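PDB 4RM7: acyl-CoA dehydrogenase from Slackia heliotrinireducens, which belongs to the acyl-CoA dehydrogenase family, whose members combine helical N- and C-terminal domains with a beta-rich middle domain. Local coordinates for residues A102-Q108 and R227-K233; S186-P191 and V222-L228. Residues are numbered along the deposited sequence.

Contact 1: A102-Q108 and R227-K233; sequences AFASSAQ and RLKGSSK
Ala-102 lies in the last turn of helix 90-103, and its O takes two hydrogen bonds, from Ser-232 N (3.2 Å) and Ser-232 OG (chi1 m, 2.7 Å). The CA-to-CB bond of Phe-103 (chi1 m) points away, yet CB meets Leu-228 CD1 at 3.7 Å and Ser-232 CB lies over one ring face. Phe-103 O lies 3.1 Å from Gly-230 CA, a CA-H...O contact; a beta carbon on residue 230 would clash with this oxygen, so glycine fits. Ala-104 leaves the helix extended, its CA 4.0 Å from that of Gly-230, and its small CB packs on Leu-228 CD2 at 3.6 Å. Ser-105 (chi1 p) is the N-cap of helix 106-119 and forms a capping box: OG accepts from Gln-108 N at 3.1 Å, and Ser-105 N donates to Gln-108 OE1 at 3.2 Å. The Gln-108 amide suits a second task, accepting from Lys-229 N through OE1 (3.2 Å) and donating from NE2 to Arg-227 O (3.0 Å). Loop 227-233, extended except at Ser-231 with its helical angles, lies across the junction of helices 90-103 and 106-119; the Phe-103 side chain also touches Phe-187 of strand 184-191 and Leu-241 of helix 234-270.

Contact 2: S186-P191 and V222-L228; sequences SFWMVP and VKESWRL
A single antiparallel beta bridge adds the loop 222-228 to the edge of strand 184-191 in the beta-sheet middle domain. Trp-188 and Arg-227 are its non-hydrogen-bonded pair, CA to CA 4.4 Å, flanked by two nearly straight bonds: Leu-228 N to Phe-187 O (2.9 Å) and Met-189 N to Trp-226 O (3.0 Å). Along the strand's other edge, Ser-186, Trp-188 and Val-190 bond through their backbones to strand 168-175, so successive residues turn their polar groups to opposite partners.

The loop reaches this register through a 3-10 turn at 224-226, in which Lys-223 O accepts from Trp-226 N and Glu-224 O from Arg-227 N, both at 3.1 Å. The Trp-188 indole (chi1 m) is sandwiched by CH-pi contacts, Val-222 CG2 over one face and Arg-227 CB over the other, 4.2 and 3.9 Å from the six-membered ring centroid. Its NE1 donates to Ser-186 OG at 2.8 Å; that hydroxyl also bonds to Ala-173 O, so a small serine satisfies the buried indole nitrogen. Arginine suits position 227 because its guanidinium face also meets the indole, NH2 3.5 Å from Trp-188 CZ2, while its nitrogens reach acids: NH2 makes a salt bridge with Asp-175, and NH1 another with Glu-224 OE1 at 3.2 Å, its hydrogen bonds weak.

Apolar Leu-228 turns toward the strand, its CD1 3.8 Å from Phe-187 CB. At the far end proline offers a compact, rigid ring for a CH-pi contact: Pro-191 CD stands 3.4 Å above the centroid of the six-membered ring of Trp-226, 4° off its normal.

Overall arrangement
The two contacts are close neighbours, their centres about 11 Å apart, and they share Arg-227 and Leu-228. In sequence, the segments of contact 2 fall between those of contact 1 or overlap the second of them: 102-108 comes first, then 186-191, then the connection 222-233 that serves both. Leaving strand 212-221, this connection first pairs with strand 184-191 of the middle-domain sheet, then crosses the junction of helices 90-103 and 106-119 before entering helix 234-270. Phe-103 CG meets Phe-187 CD2 at 3.7 Å, joining the contacts directly. Together they tie the helical N-terminal part to the beta-rich middle domain where the chain passes toward the C-terminal helices.

Contact 1: A102-Q108 and R227-K233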
loop_
_atom_site.group_PDB
_atom_site.type_symbol
_atom_site.label_atom_id
_atom_site.label_comp_id
_atom_site.label_asym_id
_atom_site.label_seq_id
_atom_site.Cartn_x
_atom_site.Cartn_y
_atom_site.Cartn_z
ATOM N N ALA A 102 30.206 23.216 16.906
ATOM C CA ALA A 102 29.128 23.818 17.687
ATOM C C ALA A 102 29.394 23.793 19.186
ATOM O O ALA A 102 29.089 24.762 19.876
ATOM C CB ALA A 102 27.801 23.116 17.378
ATOM N N PHE A 103 29.974 22.709 19.698
ATOM C CA PHE A 103 30.045 22.534 21.154
ATOM C C PHE A 103 31.416 22.784 21.772
ATOM O O PHE A 103 31.556 22.801 23.001
ATOM C CB PHE A 103 29.580 21.131 21.533
ATOM C CG PHE A 103 28.101 20.968 21.493
ATOM C CD1 PHE A 103 27.327 21.286 22.600
ATOM C CD2 PHE A 103 27.474 20.515 20.353
ATOM C CE1 PHE A 103 25.956 21.145 22.572
ATOM C CE2 PHE A 103 26.101 20.376 20.318
ATOM C CZ PHE A 103 25.344 20.691 21.430
ATOM N N ALA A 104 32.426 22.988 20.935
ATOM C CA ALA A 104 33.777 23.174 21.448
ATOM C C ALA A 104 34.393 24.476 20.963
ATOM O O ALA A 104 34.061 24.962 19.882
ATOM C CB ALA A 104 34.655 22.002 21.052
ATOM N N SER A 105 35.303 25.022 21.767
ATOM C CA SER A 105 36.023 26.238 21.419
ATOM C C SER A 105 36.863 26.051 20.176
ATOM O O SER A 105 37.172 24.930 19.787
ATOM C CB SER A 105 36.926 26.675 22.567
ATOM O OG SER A 105 37.972 25.742 22.764
ATOM N N SER A 106 37.257 27.162 19.570
ATOM C CA SER A 106 38.081 27.116 18.376
ATOM C C SER A 106 39.389 26.388 18.661
ATOM O O SER A 106 39.832 25.559 17.867
ATOM C CB SER A 106 38.344 28.526 17.873
ATOM O OG SER A 106 37.123 29.239 17.803
ATOM N N ALA A 107 39.991 26.683 19.807
ATOM C CA ALA A 107 41.226 26.022 20.201
ATOM C C ALA A 107 41.019 24.512 20.336
ATOM O O ALA A 107 41.890 23.733 19.960
ATOM C CB ALA A 107 41.756 26.608 21.501
ATOM N N GLN A 108 39.870 24.100 20.863
ATOM C CA GLN A 108 39.575 22.676 21.009
ATOM C C GLN A 108 39.355 21.967 19.668
ATOM O O GLN A 108 39.706 20.793 19.519
ATOM C CB GLN A 108 38.342 22.467 21.887
ATOM C CG GLN A 108 38.601 22.576 23.377
ATOM C CD GLN A 108 37.350 22.303 24.202
ATOM O OE1 GLN A 108 36.241 22.688 23.821
ATOM N NE2 GLN A 108 37.522 21.629 25.334
ATOM N N ARG A 227 36.249 18.201 28.896
ATOM C CA ARG A 227 34.892 18.706 28.686
ATOM C C ARG A 227 34.879 19.791 27.613
ATOM O O ARG A 227 35.740 20.679 27.605
ATOM C CB ARG A 227 34.298 19.255 29.980
ATOM C CG ARG A 227 32.803 19.499 29.909
ATOM C CD ARG A 227 32.391 20.704 30.732
ATOM N NE ARG A 227 32.828 20.614 32.122
ATOM C CZ ARG A 227 32.139 20.001 33.080
ATOM N NH1 ARG A 227 32.608 19.969 34.322
ATOM N NH2 ARG A 227 30.980 19.417 32.788
ATOM N N LEU A 228 33.910 19.713 26.704
ATOM C CA LEU A 228 33.802 20.702 25.645
ATOM C C LEU A 228 33.251 22.000 26.217
ATOM O O LEU A 228 32.202 22.005 26.858
ATOM C CB LEU A 228 32.916 20.199 24.505
ATOM C CG LEU A 228 33.412 19.076 23.581
ATOM C CD1 LEU A 228 32.625 19.083 22.261
ATOM C CD2 LEU A 228 34.913 19.168 23.330
ATOM N N LYS A 229 33.981 23.089 25.994
ATOM C CA LYS A 229 33.580 24.416 26.442
ATOM C C LYS A 229 33.251 25.264 25.228
ATOM O O LYS A 229 34.133 25.918 24.676
ATOM C CB LYS A 229 34.696 25.068 27.261
ATOM C CG LYS A 229 35.493 24.083 28.112
ATOM C CD LYS A 229 36.306 24.788 29.188
ATOM C CE LYS A 229 35.402 25.350 30.293
ATOM N NZ LYS A 229 36.052 26.420 31.122
ATOM N N GLY A 230 31.991 25.247 24.800
ATOM C CA GLY A 230 31.626 25.886 23.547
ATOM C C GLY A 230 30.531 26.928 23.624
ATOM O O GLY A 230 29.955 27.172 24.688
ATOM N N SER A 231 30.250 27.548 22.478
ATOM C CA SER A 231 29.180 28.534 22.363
ATOM C C SER A 231 27.814 27.874 22.562
ATOM O O SER A 231 26.970 28.380 23.308
ATOM C CB SER A 231 29.240 29.235 21.001
ATOM O OG SER A 231 29.170 28.296 19.940
ATOM N N SER A 232 27.613 26.736 21.904
ATOM C CA SER A 232 26.347 26.010 21.966
ATOM C C SER A 232 26.194 25.185 23.246
ATOM O O SER A 232 27.174 24.651 23.789
ATOM C CB SER A 232 26.212 25.097 20.749
ATOM O OG SER A 232 26.563 25.786 19.561
ATOM N N LYS A 233 24.956 25.068 23.716
ATOM C CA LYS A 233 24.683 24.376 24.969
ATOM C C LYS A 233 23.336 23.654 24.957
ATOM O O LYS A 233 22.350 24.147 24.393
ATOM C CB LYS A 233 24.742 25.368 26.148
ATOM C CG LYS A 233 26.158 25.690 26.605
ATOM C CD LYS A 233 26.196 26.923 27.460
ATOM C CE LYS A 233 27.625 27.346 27.763
ATOM N NZ LYS A 233 27.665 28.538 28.673
#

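Contact 2: S186-P191 and V222-L228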
loop_
_atom_site.group_PDB
_atom_site.type_symbol
_atom_site.label_atom_id
_atom_site.label_comp_id
_atom_site.label_asym_id
_atom_site.label_seq_id
_atom_site.Cartn_x
_atom_site.Cartn_y
_atom_site.Cartn_z
ATOM N N SER A 186 26.247 17.861 28.766
ATOM C CA SER A 186 27.676 18.091 28.607
ATOM C C SER A 186 28.283 17.156 27.581
ATOM O O SER A 186 27.805 16.033 27.393
ATOM C CB SER A 186 28.392 17.907 29.937
ATOM O OG SER A 186 28.437 16.538 30.293
ATOM N N PHE A 187 29.338 17.626 26.923
ATOM C CA PHE A 187 30.087 16.810 25.974
ATOM C C PHE A 187 31.507 16.610 26.486
ATOM O O PHE A 187 32.106 17.527 27.045
ATOM C CB PHE A 187 30.117 17.451 24.586
ATOM C CG PHE A 187 29.084 16.905 23.627
ATOM C CD1 PHE A 187 29.199 15.615 23.117
ATOM C CD2 PHE A 187 28.014 17.692 23.208
ATOM C CE1 PHE A 187 28.257 15.111 22.229
ATOM C CE2 PHE A 187 27.068 17.197 22.316
ATOM C CZ PHE A 187 27.194 15.905 21.825
ATOM N N TRP A 188 32.043 15.409 26.278
ATOM C CA TRP A 188 33.383 15.064 26.731
ATOM C C TRP A 188 34.177 14.361 25.636
ATOM O O TRP A 188 33.730 13.351 25.095
ATOM C CB TRP A 188 33.307 14.156 27.949
ATOM C CG TRP A 188 32.573 14.725 29.108
ATOM C CD1 TRP A 188 31.219 14.807 29.269
ATOM C CD2 TRP A 188 33.155 15.263 30.301
ATOM N NE1 TRP A 188 30.924 15.380 30.489
ATOM C CE2 TRP A 188 32.096 15.665 31.138
ATOM C CE3 TRP A 188 34.470 15.451 30.739
ATOM C CZ2 TRP A 188 32.315 16.244 32.381
ATOM C CZ3 TRP A 188 34.684 16.020 31.974
ATOM C CH2 TRP A 188 33.614 16.412 32.781
HETATM N N MSE A 189 35.362 14.873 25.322
HETATM C CA MSE A 189 36.234 14.213 24.351
HETATM C C MSE A 189 37.154 13.215 25.062
HETATM O O MSE A 189 38.227 13.577 25.551
HETATM C CB MSE A 189 37.052 15.250 23.572
HETATM C CG MSE A 189 37.912 14.672 22.458
HETATM SE SE MSE A 189 36.867 13.838 21.040
HETATM C CE MSE A 189 36.070 15.410 20.227
ATOM N N VAL A 190 36.730 11.957 25.120
ATOM C CA VAL A 190 37.429 10.960 25.921
ATOM C C VAL A 190 38.371 10.104 25.097
ATOM O O VAL A 190 37.951 9.466 24.137
ATOM C CB VAL A 190 36.424 10.044 26.636
ATOM C CG1 VAL A 190 37.140 9.027 27.518
ATOM C CG2 VAL A 190 35.441 10.873 27.444
ATOM N N PRO A 191 39.660 10.090 25.468
ATOM C CA PRO A 191 40.653 9.204 24.841
ATOM C C PRO A 191 40.237 7.747 24.974
ATOM O O PRO A 191 39.816 7.342 26.057
ATOM C CB PRO A 191 41.934 9.473 25.641
ATOM C CG PRO A 191 41.722 10.803 26.283
ATOM C CD PRO A 191 40.246 10.918 26.535
ATOM N N VAL A 222 37.609 10.826 33.928
ATOM C CA VAL A 222 37.671 11.863 32.914
ATOM C C VAL A 222 38.268 13.137 33.501
ATOM O O VAL A 222 37.947 13.528 34.620
ATOM C CB VAL A 222 36.272 12.137 32.299
ATOM C CG1 VAL A 222 35.782 10.901 31.551
ATOM C CG2 VAL A 222 35.267 12.542 33.366
ATOM N N LYS A 223 39.166 13.768 32.754
ATOM C CA LYS A 223 39.781 15.011 33.215
ATOM C C LYS A 223 38.900 16.213 32.856
ATOM O O LYS A 223 38.110 16.156 31.918
ATOM C CB LYS A 223 41.190 15.156 32.627
ATOM C CG LYS A 223 42.216 14.243 33.287
ATOM C CD LYS A 223 43.592 14.328 32.621
ATOM C CE LYS A 223 44.593 13.315 33.212
ATOM N NZ LYS A 223 44.279 11.874 32.864
ATOM N N GLU A 224 39.024 17.295 33.616
ATOM C CA GLU A 224 38.215 18.487 33.375
ATOM C C GLU A 224 38.509 19.106 32.004
ATOM O O GLU A 224 37.609 19.628 31.338
ATOM C CB GLU A 224 38.443 19.512 34.488
ATOM C CG GLU A 224 37.712 20.838 34.298
ATOM C CD GLU A 224 36.199 20.720 34.431
ATOM O OE1 GLU A 224 35.712 19.635 34.813
ATOM O OE2 GLU A 224 35.495 21.719 34.156
ATOM N N SER A 225 39.766 19.014 31.579
ATOM C CA SER A 225 40.202 19.570 30.299
ATOM C C SER A 225 39.550 18.876 29.099
ATOM O O SER A 225 39.634 19.366 27.977
ATOM C CB SER A 225 41.729 19.483 30.172
ATOM O OG SER A 225 42.170 18.147 29.981
ATOM N N TRP A 226 38.908 17.738 29.338
ATOM C CA TRP A 226 38.268 16.977 28.269
ATOM C C TRP A 226 36.869 17.502 27.949
ATOM O O TRP A 226 36.352 17.266 26.858
ATOM C CB TRP A 226 38.187 15.490 28.638
ATOM C CG TRP A 226 39.524 14.820 28.781
ATOM C CD1 TRP A 226 40.743 15.363 28.511
ATOM C CD2 TRP A 226 39.772 13.482 29.233
ATOM N NE1 TRP A 226 41.734 14.452 28.769
ATOM C CE2 TRP A 226 41.166 13.286 29.206
ATOM C CE3 TRP A 226 38.954 12.433 29.661
ATOM C CZ2 TRP A 226 41.760 12.079 29.591
ATOM C CZ3 TRP A 226 39.547 11.238 30.047
ATOM C CH2 TRP A 226 40.934 11.073 30.007
ATOM N N ARG A 227 36.249 18.201 28.896
ATOM C CA ARG A 227 34.892 18.706 28.686
ATOM C C ARG A 227 34.879 19.791 27.613
ATOM O O ARG A 227 35.740 20.679 27.605
ATOM C CB ARG A 227 34.298 19.255 29.980
ATOM C CG ARG A 227 32.803 19.499 29.909
ATOM C CD ARG A 227 32.391 20.704 30.732
ATOM N NE ARG A 227 32.828 20.614 32.122
ATOM C CZ ARG A 227 32.139 20.001 33.080
ATOM N NH1 ARG A 227 32.608 19.969 34.322
ATOM N NH2 ARG A 227 30.980 19.417 32.788
ATOM N N LEU A 228 33.910 19.713 26.704
ATOM C CA LEU A 228 33.802 20.702 25.645
ATOM C C LEU A 228 33.251 22.000 26.217
ATOM O O LEU A 228 32.202 22.005 26.858
ATOM C CB LEU A 228 32.916 20.199 24.505
ATOM C CG LEU A 228 33.412 19.076 23.581
ATOM C CD1 LEU A 228 32.625 19.083 22.261
ATOM C CD2 LEU A 228 34.913 19.168 23.330
#